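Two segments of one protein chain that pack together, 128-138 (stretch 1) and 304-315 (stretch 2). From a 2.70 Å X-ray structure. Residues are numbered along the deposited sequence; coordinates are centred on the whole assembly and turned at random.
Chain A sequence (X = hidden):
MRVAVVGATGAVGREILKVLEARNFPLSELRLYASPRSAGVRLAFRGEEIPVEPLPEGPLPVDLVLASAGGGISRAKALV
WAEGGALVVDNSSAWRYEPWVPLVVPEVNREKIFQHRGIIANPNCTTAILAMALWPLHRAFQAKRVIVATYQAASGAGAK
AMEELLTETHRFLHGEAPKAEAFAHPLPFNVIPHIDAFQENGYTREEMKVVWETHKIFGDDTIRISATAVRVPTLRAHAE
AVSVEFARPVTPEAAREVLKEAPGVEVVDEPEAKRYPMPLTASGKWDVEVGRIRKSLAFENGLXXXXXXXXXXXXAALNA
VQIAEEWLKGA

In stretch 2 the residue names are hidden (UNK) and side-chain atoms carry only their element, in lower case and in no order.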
# COMPACT_ATOMS: atom_id res chain seq x y z
N ALA A 128 6.95 -3.74 15.51
CA ALA A 128 7.80 -4.90 15.72
C ALA A 128 8.56 -5.24 14.44
O ALA A 128 9.79 -5.07 14.37
CB ALA A 128 6.97 -6.08 16.17
N ILE A 129 7.84 -5.71 13.42
CA ILE A 129 8.51 -6.08 12.18
C ILE A 129 9.37 -4.95 11.62
O ILE A 129 10.54 -5.18 11.32
CB ILE A 129 7.52 -6.59 11.08
CG1 ILE A 129 7.37 -5.56 9.96
CG2 ILE A 129 6.18 -6.98 11.71
CD1 ILE A 129 7.37 -6.17 8.58
N LEU A 130 8.83 -3.74 11.48
CA LEU A 130 9.63 -2.64 10.97
C LEU A 130 10.96 -2.48 11.72
O LEU A 130 11.94 -2.04 11.15
CB LEU A 130 8.85 -1.32 11.04
CG LEU A 130 9.56 -0.11 10.41
CD1 LEU A 130 10.01 -0.48 8.99
CD2 LEU A 130 8.65 1.11 10.41
N ALA A 131 10.98 -2.84 13.00
CA ALA A 131 12.19 -2.73 13.80
C ALA A 131 13.10 -3.91 13.46
O ALA A 131 14.30 -3.79 13.28
CB ALA A 131 11.84 -2.75 15.29
N MET A 132 12.48 -5.08 13.36
CA MET A 132 13.22 -6.28 13.04
C MET A 132 14.15 -6.02 11.85
O MET A 132 15.18 -6.67 11.70
CB MET A 132 12.24 -7.39 12.70
CG MET A 132 12.85 -8.76 12.80
SD MET A 132 12.98 -9.34 14.50
CE MET A 132 12.88 -7.79 15.51
N ALA A 133 13.77 -5.08 11.01
CA ALA A 133 14.58 -4.76 9.87
C ALA A 133 15.30 -3.44 10.13
O ALA A 133 16.49 -3.30 9.83
CB ALA A 133 13.72 -4.67 8.62
N LEU A 134 14.58 -2.48 10.70
CA LEU A 134 15.17 -1.16 10.95
C LEU A 134 16.13 -1.11 12.13
O LEU A 134 16.82 -0.12 12.33
CB LEU A 134 14.09 -0.09 11.13
CG LEU A 134 14.60 1.33 10.86
CD1 LEU A 134 14.75 1.50 9.34
CD2 LEU A 134 13.66 2.37 11.44
N TRP A 135 16.18 -2.17 12.91
CA TRP A 135 17.09 -2.18 14.03
C TRP A 135 18.55 -2.14 13.55
O TRP A 135 19.31 -1.24 13.89
CB TRP A 135 16.90 -3.40 14.92
CG TRP A 135 17.93 -3.36 15.96
CD1 TRP A 135 18.79 -4.35 16.31
CD2 TRP A 135 18.31 -2.21 16.70
NE1 TRP A 135 19.71 -3.87 17.22
CE2 TRP A 135 19.43 -2.56 17.48
CE3 TRP A 135 17.82 -0.90 16.79
CZ2 TRP A 135 20.07 -1.66 18.32
CZ3 TRP A 135 18.44 -0.01 17.62
CH2 TRP A 135 19.56 -0.39 18.38
N PRO A 136 18.95 -3.15 12.74
CA PRO A 136 20.32 -3.20 12.23
C PRO A 136 20.77 -2.04 11.32
O PRO A 136 21.95 -1.73 11.25
CB PRO A 136 20.39 -4.57 11.55
CG PRO A 136 18.97 -4.80 11.12
CD PRO A 136 18.18 -4.33 12.30
N LEU A 137 19.84 -1.39 10.63
CA LEU A 137 20.21 -0.28 9.75
C LEU A 137 20.59 0.90 10.63
O LEU A 137 21.56 1.61 10.40
CB LEU A 137 19.04 0.11 8.84
CG LEU A 137 18.60 -0.89 7.75
CD1 LEU A 137 18.78 -2.34 8.22
CD2 LEU A 137 17.13 -0.62 7.39
N HIS A 138 19.78 1.10 11.66
CA HIS A 138 20.00 2.15 12.61
C HIS A 138 21.40 1.97 13.21
O HIS A 138 22.29 2.75 12.96
CB HIS A 138 18.93 2.09 13.69
CG HIS A 138 19.19 2.98 14.86
ND1 HIS A 138 19.37 4.34 14.73
CD2 HIS A 138 19.28 2.70 16.18
CE1 HIS A 138 19.56 4.86 15.93
NE2 HIS A 138 19.51 3.89 16.83
N UNK A 304 15.41 2.72 0.01
CA UNK A 304 14.00 2.36 -0.10
C UNK A 304 13.88 0.84 -0.02
O UNK A 304 14.26 0.14 -0.95
c UNK A 304 13.42 2.83 -1.43
o UNK A 304 14.38 4.99 -1.56
c UNK A 304 13.32 4.35 -1.52
o UNK A 304 12.18 4.89 -1.54
N UNK A 305 13.38 0.31 1.09
CA UNK A 305 13.19 -1.13 1.19
C UNK A 305 11.73 -1.43 1.44
O UNK A 305 10.95 -0.53 1.68
c UNK A 305 14.61 0.59 5.85
c UNK A 305 13.72 -0.50 5.86
c UNK A 305 14.22 -0.92 3.53
c UNK A 305 15.09 0.17 3.54
c UNK A 305 14.06 -1.76 2.29
c UNK A 305 15.29 0.92 4.69
c UNK A 305 13.53 -1.25 4.70
N UNK A 306 11.38 -2.72 1.33
CA UNK A 306 10.02 -3.21 1.53
C UNK A 306 10.14 -4.29 2.60
O UNK A 306 11.13 -4.99 2.66
c UNK A 306 6.06 -5.52 0.28
c UNK A 306 9.47 -3.82 0.23
c UNK A 306 7.11 -2.95 0.22
c UNK A 306 7.98 -4.03 0.23
c UNK A 306 7.45 -5.31 0.26
c UNK A 306 5.20 -4.41 0.27
c UNK A 306 5.73 -3.13 0.24
N UNK A 307 9.13 -4.44 3.44
CA UNK A 307 9.22 -5.42 4.50
C UNK A 307 7.92 -6.14 4.76
O UNK A 307 6.84 -5.57 4.66
c UNK A 307 9.68 -4.76 5.82
c UNK A 307 10.08 -5.82 6.82
c UNK A 307 10.85 -3.80 5.54
N UNK A 308 8.01 -7.41 5.10
CA UNK A 308 6.81 -8.14 5.41
C UNK A 308 7.07 -9.01 6.62
O UNK A 308 8.15 -9.56 6.79
c UNK A 308 4.87 -9.29 4.25
c UNK A 308 6.36 -8.98 4.18
c UNK A 308 6.64 -8.21 2.92
N UNK A 309 6.07 -9.12 7.49
CA UNK A 309 6.21 -9.94 8.68
C UNK A 309 4.83 -10.42 9.03
O UNK A 309 3.87 -9.71 8.79
N UNK A 310 4.72 -11.62 9.58
CA UNK A 310 3.41 -12.14 9.94
C UNK A 310 2.90 -11.29 11.08
O UNK A 310 3.60 -11.09 12.07
c UNK A 310 3.49 -13.61 10.37
o UNK A 310 1.48 -14.80 9.85
o UNK A 310 1.69 -13.97 11.87
c UNK A 310 2.13 -14.17 10.72
N UNK A 311 1.68 -10.79 10.93
CA UNK A 311 1.07 -9.92 11.92
C UNK A 311 0.63 -10.59 13.23
O UNK A 311 0.67 -9.97 14.29
n UNK A 311 -1.86 -7.90 14.21
o UNK A 311 -2.41 -9.61 12.84
c UNK A 311 -1.74 -8.60 13.08
c UNK A 311 -0.73 -8.09 12.08
c UNK A 311 -0.11 -9.20 11.26
N UNK A 312 0.23 -11.86 13.19
CA UNK A 312 -0.16 -12.54 14.42
C UNK A 312 1.05 -13.12 15.13
O UNK A 312 0.96 -13.54 16.27
c UNK A 312 -3.50 -14.43 14.40
c UNK A 312 -1.16 -13.65 14.14
c UNK A 312 -2.51 -12.92 16.10
c UNK A 312 -2.56 -13.28 14.62
N UNK A 313 2.18 -13.13 14.44
CA UNK A 313 3.39 -13.67 15.03
C UNK A 313 4.22 -12.55 15.65
O UNK A 313 5.03 -12.79 16.54
c UNK A 313 4.67 -16.59 12.81
c UNK A 313 3.45 -16.63 14.92
c UNK A 313 3.67 -15.86 13.66
c UNK A 313 4.20 -14.45 13.98
N UNK A 314 4.01 -11.33 15.18
CA UNK A 314 4.71 -10.18 15.75
C UNK A 314 3.70 -9.57 16.73
O UNK A 314 3.37 -8.38 16.73
c UNK A 314 5.18 -9.23 14.65
c UNK A 314 7.29 -10.72 14.54
n UNK A 314 9.25 -10.44 16.17
c UNK A 314 6.25 -9.90 13.74
c UNK A 314 8.37 -9.81 15.13
N UNK A 315 3.21 -10.49 17.53
CA UNK A 315 2.27 -10.25 18.59
C UNK A 315 2.74 -11.35 19.51
O UNK A 315 3.40 -11.08 20.52

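Position 304 has four side-chain atoms: two carbons, the second carrying two oxygens. It is out of reach of stretch 1. That is a carboxylate one CH2 from the backbone, so the residue is Asp304.

Position 305 has one carbon followed by a ring of six carbons, with no oxygen. The ring meets Leu134 and Leu137. It is Phe305. Its CZ lies 3.6 Å from Leu134 CD1, which sits at the ring edge, and 3.2 Å from Leu137 CD2.

Position 306 has the same one carbon and six-carbon ring. In the strand it alternates with its neighbour, and its ring is out of reach of the helix. It is Phe306.

Position 307 has three carbons, one carrying the other two. They meet Ile129 and Ala133, and the CB points toward the helix. A fork at the first carbon without oxygen gives Val307. Its CG1 is 3.3 Å from Ile129 CD1 and 4.2 Å from Ala133 CB.

Position 308 has the same three-carbon fork. Its CB points away, but its backbone C is 3.5 Å from Ile129 CD1. It is Val308.

Position 309 has no side-chain atoms. An ideal CB here would point toward the helix and fall 2.9 Å from Ile129 CB, a clash. It is Gly309. Ile129 CD1 lies 3.4 Å from Gly309 N.

Position 310 again has two carbons, the second with two oxygens. Its CA-to-CB bond points away from stretch 1, and it touches nothing there. It is Asp310. It caps the turn that follows: OD2 accepts weak bonds from the N of position 312 at 2.9 Å and the N of position 313 at 2.7 Å.

Position 311 has three carbons, the third carrying one oxygen and one nitrogen. Its CB points away. This amide is Gln311.

Positions 312 and 313 each have four carbons, forked at the second. Both are out of reach. They are Leu312 and Leu313.

Position 314 has four carbons in a row ending in nitrogen. The chain runs past Ala128 and Ile129 to Met132. It is Lys314. Its CB is 3.9 Å from Ala128 CB, its CG 3.6 Å from Ile129 CG2, and its NZ 4.2 Å from Met132 SD.

Position 315 has no side-chain atoms. It makes no contact with stretch 1. It is Gly315.

The contact buries 496 Å² and has no hydrogen bond across it. The helix runs at 129° to the strand. Alternation in the strand turns Phe305 and Val307 toward it, while Gly309 leaves space for Ile129, the most covered residue of stretch 1. Beyond the turn, the aliphatic part of Lys314 extends the packing along Ala128 and Ile129.

Stretch 2, residues 304-315: DFFVVGDQLLKG
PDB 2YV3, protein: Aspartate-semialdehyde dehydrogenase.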